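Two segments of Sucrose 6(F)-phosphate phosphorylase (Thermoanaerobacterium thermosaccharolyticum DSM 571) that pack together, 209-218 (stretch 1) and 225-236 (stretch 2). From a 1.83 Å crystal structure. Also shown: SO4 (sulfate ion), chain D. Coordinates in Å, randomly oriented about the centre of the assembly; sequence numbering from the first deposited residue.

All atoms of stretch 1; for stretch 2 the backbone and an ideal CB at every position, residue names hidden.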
# COMPACT_ATOMS: atom_id res chain seq x y z
N ARG A 209 5.34 6.70 2.67
CA ARG A 209 3.94 6.41 2.40
C ARG A 209 3.09 7.10 3.46
O ARG A 209 3.31 6.92 4.66
CB ARG A 209 3.72 4.90 2.44
CG ARG A 209 2.27 4.41 2.31
CD ARG A 209 2.27 2.88 2.45
NE ARG A 209 0.97 2.25 2.22
CZ ARG A 209 -0.00 2.17 3.13
NH1 ARG A 209 0.15 2.72 4.33
NH2 ARG A 209 -1.14 1.56 2.83
N LEU A 210 2.13 7.90 3.01
CA LEU A 210 1.20 8.58 3.91
C LEU A 210 0.01 7.67 4.15
O LEU A 210 -0.94 7.64 3.36
CB LEU A 210 0.78 9.92 3.34
CG LEU A 210 1.89 10.95 3.11
CD1 LEU A 210 1.29 12.31 2.83
CD2 LEU A 210 2.84 11.04 4.30
N ASP A 211 0.03 6.97 5.28
CA ASP A 211 -1.03 6.03 5.61
C ASP A 211 -2.33 6.76 5.92
O ASP A 211 -2.33 7.74 6.68
CB ASP A 211 -0.60 5.18 6.81
CG ASP A 211 -1.71 4.27 7.30
OD1 ASP A 211 -2.09 3.35 6.56
OD2 ASP A 211 -2.20 4.48 8.43
N ALA A 212 -3.43 6.29 5.34
CA ALA A 212 -4.77 6.78 5.69
C ALA A 212 -4.86 8.29 5.54
O ALA A 212 -5.61 8.95 6.27
CB ALA A 212 -5.16 6.34 7.10
N VAL A 213 -4.12 8.86 4.59
CA VAL A 213 -4.08 10.32 4.47
C VAL A 213 -5.46 10.88 4.17
O VAL A 213 -5.78 12.01 4.57
CB VAL A 213 -3.05 10.73 3.41
CG1 VAL A 213 -3.49 10.31 2.01
CG2 VAL A 213 -2.79 12.25 3.48
N GLY A 214 -6.33 10.10 3.52
CA GLY A 214 -7.65 10.60 3.20
C GLY A 214 -8.49 10.97 4.40
O GLY A 214 -9.49 11.69 4.26
N TYR A 215 -8.10 10.52 5.60
CA TYR A 215 -8.91 10.71 6.79
C TYR A 215 -8.50 11.92 7.63
O TYR A 215 -9.16 12.19 8.64
CB TYR A 215 -8.85 9.46 7.66
CG TYR A 215 -9.50 8.27 7.00
CD1 TYR A 215 -10.86 8.06 7.12
CD2 TYR A 215 -8.76 7.40 6.22
CE1 TYR A 215 -11.46 6.99 6.51
CE2 TYR A 215 -9.36 6.32 5.59
CZ TYR A 215 -10.71 6.12 5.75
OH TYR A 215 -11.34 5.06 5.14
N VAL A 216 -7.45 12.65 7.25
CA VAL A 216 -6.88 13.61 8.19
C VAL A 216 -7.77 14.84 8.41
O VAL A 216 -7.66 15.47 9.46
CB VAL A 216 -5.47 14.09 7.76
CG1 VAL A 216 -4.50 12.91 7.75
CG2 VAL A 216 -5.49 14.82 6.40
N ILE A 217 -8.65 15.18 7.48
CA ILE A 217 -9.52 16.35 7.64
C ILE A 217 -10.89 15.89 8.14
O ILE A 217 -11.59 15.13 7.46
CB ILE A 217 -9.67 17.15 6.34
CG1 ILE A 217 -8.30 17.63 5.83
CG2 ILE A 217 -10.61 18.35 6.55
CD1 ILE A 217 -7.51 18.47 6.82
N LYS A 218 -11.26 16.37 9.32
CA LYS A 218 -12.60 16.17 9.86
C LYS A 218 -13.37 17.47 9.71
O LYS A 218 -12.87 18.54 10.06
CB LYS A 218 -12.56 15.75 11.33
CG LYS A 218 -12.14 14.30 11.57
CD LYS A 218 -10.68 14.07 11.20
CE LYS A 218 -10.20 12.74 11.73
NZ LYS A 218 -8.83 12.42 11.28
N UNK A 225 -13.97 12.20 4.67
CA UNK A 225 -13.00 11.49 3.84
C UNK A 225 -12.66 12.34 2.63
O UNK A 225 -13.55 12.75 1.87
CB UNK A 225 -13.54 10.12 3.41
N UNK A 226 -11.36 12.57 2.44
CA UNK A 226 -10.82 13.43 1.40
C UNK A 226 -11.63 14.72 1.27
O UNK A 226 -12.18 15.05 0.22
CB UNK A 226 -10.79 12.69 0.06
N UNK A 227 -11.69 15.45 2.38
CA UNK A 227 -12.46 16.69 2.44
C UNK A 227 -11.68 17.77 1.71
O UNK A 227 -10.59 18.16 2.15
CB UNK A 227 -12.75 17.10 3.89
N UNK A 228 -12.23 18.26 0.57
CA UNK A 228 -11.62 19.31 -0.24
C UNK A 228 -12.26 20.66 0.07
O UNK A 228 -13.46 20.74 0.36
CB UNK A 228 -11.75 18.99 -1.73
N UNK A 229 -11.49 21.76 0.00
CA UNK A 229 -10.08 21.86 -0.40
C UNK A 229 -9.08 21.68 0.73
O UNK A 229 -7.87 21.70 0.48
CB UNK A 229 -9.84 23.22 -1.05
N UNK A 230 -9.57 21.49 1.96
CA UNK A 230 -8.69 21.43 3.12
C UNK A 230 -7.62 20.35 2.98
O UNK A 230 -6.47 20.55 3.37
CB UNK A 230 -9.51 21.18 4.39
N UNK A 231 -7.99 19.18 2.44
CA UNK A 231 -7.02 18.10 2.35
C UNK A 231 -5.82 18.53 1.51
O UNK A 231 -4.68 18.14 1.80
CB UNK A 231 -7.67 16.85 1.76
N UNK A 232 -6.04 19.35 0.48
CA UNK A 232 -4.93 19.74 -0.39
C UNK A 232 -3.99 20.73 0.29
O UNK A 232 -2.80 20.77 -0.04
CB UNK A 232 -5.47 20.35 -1.69
N UNK A 233 -4.50 21.51 1.24
CA UNK A 233 -3.62 22.39 2.01
C UNK A 233 -2.64 21.58 2.86
O UNK A 233 -1.47 21.95 2.98
CB UNK A 233 -4.45 23.32 2.90
N UNK A 234 -3.11 20.48 3.44
CA UNK A 234 -2.21 19.59 4.18
C UNK A 234 -1.24 18.88 3.23
O UNK A 234 -0.05 18.79 3.51
CB UNK A 234 -3.01 18.56 4.98
N UNK A 235 -1.76 18.33 2.13
CA UNK A 235 -0.89 17.63 1.19
C UNK A 235 0.19 18.55 0.65
O UNK A 235 1.37 18.17 0.59
CB UNK A 235 -1.71 17.05 0.03
N UNK A 236 -0.17 19.78 0.27
CA UNK A 236 0.82 20.71 -0.24
C UNK A 236 1.87 21.02 0.81
O UNK A 236 3.07 21.03 0.52
CB UNK A 236 0.15 22.00 -0.71
S SO4 D . -9.27 2.07 4.37
O1 SO4 D . -9.68 3.32 3.72
O2 SO4 D . -10.28 1.63 5.33
O3 SO4 D . -9.10 1.05 3.35
O4 SO4 D . -8.02 2.26 5.10

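At position 225 the backbone is extended (phi/psi -129/126) and CA-to-CB points sideways; the ideal CB lies 4.4 Å from Gly214 O and 4.9 Å from Tyr215 CE1. A long side chain could reach back over the bare Gly214 and the phenol ring, so an aromatic or a large aliphatic would suit. The residue is Phe225, chi1 t. Its edge meets the face of Tyr215, with CE1 3.6 Å from Tyr215 CE2, centroids 4.9 Å apart and planes at 64°. An ideal CB on Gly214 would fall 2.6 Å from Phe225 CE1, a clash, so this ring placement depends on the glycine.

Position 226 has a positive phi (43/59), which glycine, asparagine or aspartate adopt most readily, and its CB points away. Stretch 1 therefore constrains the backbone more than the side chain: the amide N donates to Gly214 O (2.8 Å, 167°). The residue is Phe226, chi1 t.

At 227 the CB points toward stretch 1, 3.6 Å from Ile217 CG2, which favours a compact apolar group such as valine, alanine or threonine. Val227 is found, its CG2 3.5 Å from Ile217 O. Water 1 donates to Gly214 O (2.8 Å) and Ile217 O (2.7 Å) and accepts a weak bond from Val227 N (3.3 Å), bridging the backbones.

At 228 the CB points away with no stretch 1 atom within 5.5 Å, so many residues would fit; it is Glu228. Position 229 is equally free of stretch 1, but the peptide bond before it is cis, which strongly favours proline, and Pro229 is found.

The helix begins at 230, whose CB points toward stretch 1, 3.7 Å from Ile217 CG2. Alanine or a chain able to turn outward would do; Glu230 packs its CB there while its end leads away.

At 231 CA-to-CB is sideways, with the ideal CB 4.2 Å from Ile217 CG1. A flexible aliphatic, leucine, isoleucine or methionine, could reach further. Ile231, chi1 t, brings CD1 to 3.5 Å from Val216 CG2 and 3.4 Å from Val213 O.

Position 232 points away and 233 sideways, both free of stretch 1, which sets no preference, so many side chains would suit; they hold Tyr232 and Glu233.

The CB at 234 points toward Val216 CG2 (4.7 Å) and Ile217 CD1 (4.9 Å), leaving room for a large apolar group. Phe234 places CD2 4.0 Å from Val216 CG2, and Val213 CG2 sits at its ring edge, 4.1 Å from CE2.

At 235, sideways, no stretch 1 atom lies within 5.5 Å of the ideal CB; reaching Val213 takes a longer chain, and that apolar neighbour favours an aliphatic or aromatic one. Leu235 does, CD2 lying 3.7 Å from Val213 CG2. Position 236 is out of reach, so stretch 1 sets no preference; it is Asp236.

Stretch 2 225-236: FFVEPEIYEFLD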
# COMPACT_ATOMS: atom_id res chain seq x y z
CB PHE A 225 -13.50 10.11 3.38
CG PHE A 225 -12.48 9.33 2.61
CD1 PHE A 225 -11.42 8.71 3.26
CD2 PHE A 225 -12.54 9.25 1.23
CE1 PHE A 225 -10.46 8.01 2.55
CE2 PHE A 225 -11.58 8.55 0.52
CZ PHE A 225 -10.55 7.93 1.18
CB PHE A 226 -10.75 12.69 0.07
CG PHE A 226 -9.68 13.21 -0.83
CD1 PHE A 226 -8.38 12.75 -0.70
CD2 PHE A 226 -9.95 14.18 -1.78
CE1 PHE A 226 -7.37 13.24 -1.50
CE2 PHE A 226 -8.95 14.67 -2.58
CZ PHE A 226 -7.66 14.19 -2.44
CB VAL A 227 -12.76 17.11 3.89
CG1 VAL A 227 -13.57 18.41 3.91
CG2 VAL A 227 -13.49 16.01 4.64
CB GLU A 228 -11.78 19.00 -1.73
CG GLU A 228 -11.11 17.70 -2.14
CD GLU A 228 -11.33 17.37 -3.61
OE1 GLU A 228 -10.70 18.02 -4.46
OE2 GLU A 228 -12.14 16.46 -3.90
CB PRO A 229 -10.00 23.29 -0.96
CG PRO A 229 -10.95 24.05 -0.09
CD PRO A 229 -12.09 23.10 0.22
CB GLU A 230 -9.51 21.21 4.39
CG GLU A 230 -10.33 22.42 4.83
CD GLU A 230 -11.68 22.53 4.15
OE1 GLU A 230 -11.96 21.77 3.20
OE2 GLU A 230 -12.49 23.38 4.58
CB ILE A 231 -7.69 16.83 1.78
CG1 ILE A 231 -6.71 15.66 1.81
CG2 ILE A 231 -8.20 17.06 0.37
CD1 ILE A 231 -6.65 14.95 3.11
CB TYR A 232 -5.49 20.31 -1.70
CG TYR A 232 -5.72 19.22 -2.72
CD1 TYR A 232 -4.66 18.65 -3.40
CD2 TYR A 232 -7.00 18.73 -2.98
CE1 TYR A 232 -4.85 17.65 -4.32
CE2 TYR A 232 -7.20 17.72 -3.90
CZ TYR A 232 -6.11 17.19 -4.57
OH TYR A 232 -6.27 16.18 -5.50
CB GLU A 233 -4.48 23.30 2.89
CG GLU A 233 -5.49 24.13 2.11
CD GLU A 233 -6.38 24.96 3.02
OE1 GLU A 233 -5.84 25.63 3.92
OE2 GLU A 233 -7.61 24.93 2.83
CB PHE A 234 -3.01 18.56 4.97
CG PHE A 234 -2.16 17.53 5.65
CD1 PHE A 234 -1.49 17.84 6.83
CD2 PHE A 234 -2.00 16.27 5.12
CE1 PHE A 234 -0.69 16.91 7.46
CE2 PHE A 234 -1.21 15.33 5.74
CZ PHE A 234 -0.55 15.65 6.92
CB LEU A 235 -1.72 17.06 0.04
CG LEU A 235 -2.65 15.90 0.40
CD1 LEU A 235 -3.54 15.55 -0.79
CD2 LEU A 235 -1.85 14.68 0.85
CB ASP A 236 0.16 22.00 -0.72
CG ASP A 236 -0.72 21.80 -1.95
OD1 ASP A 236 -0.58 20.76 -2.62
OD2 ASP A 236 -1.54 22.70 -2.24
O HOH W 1 -10.35 14.22 5.19
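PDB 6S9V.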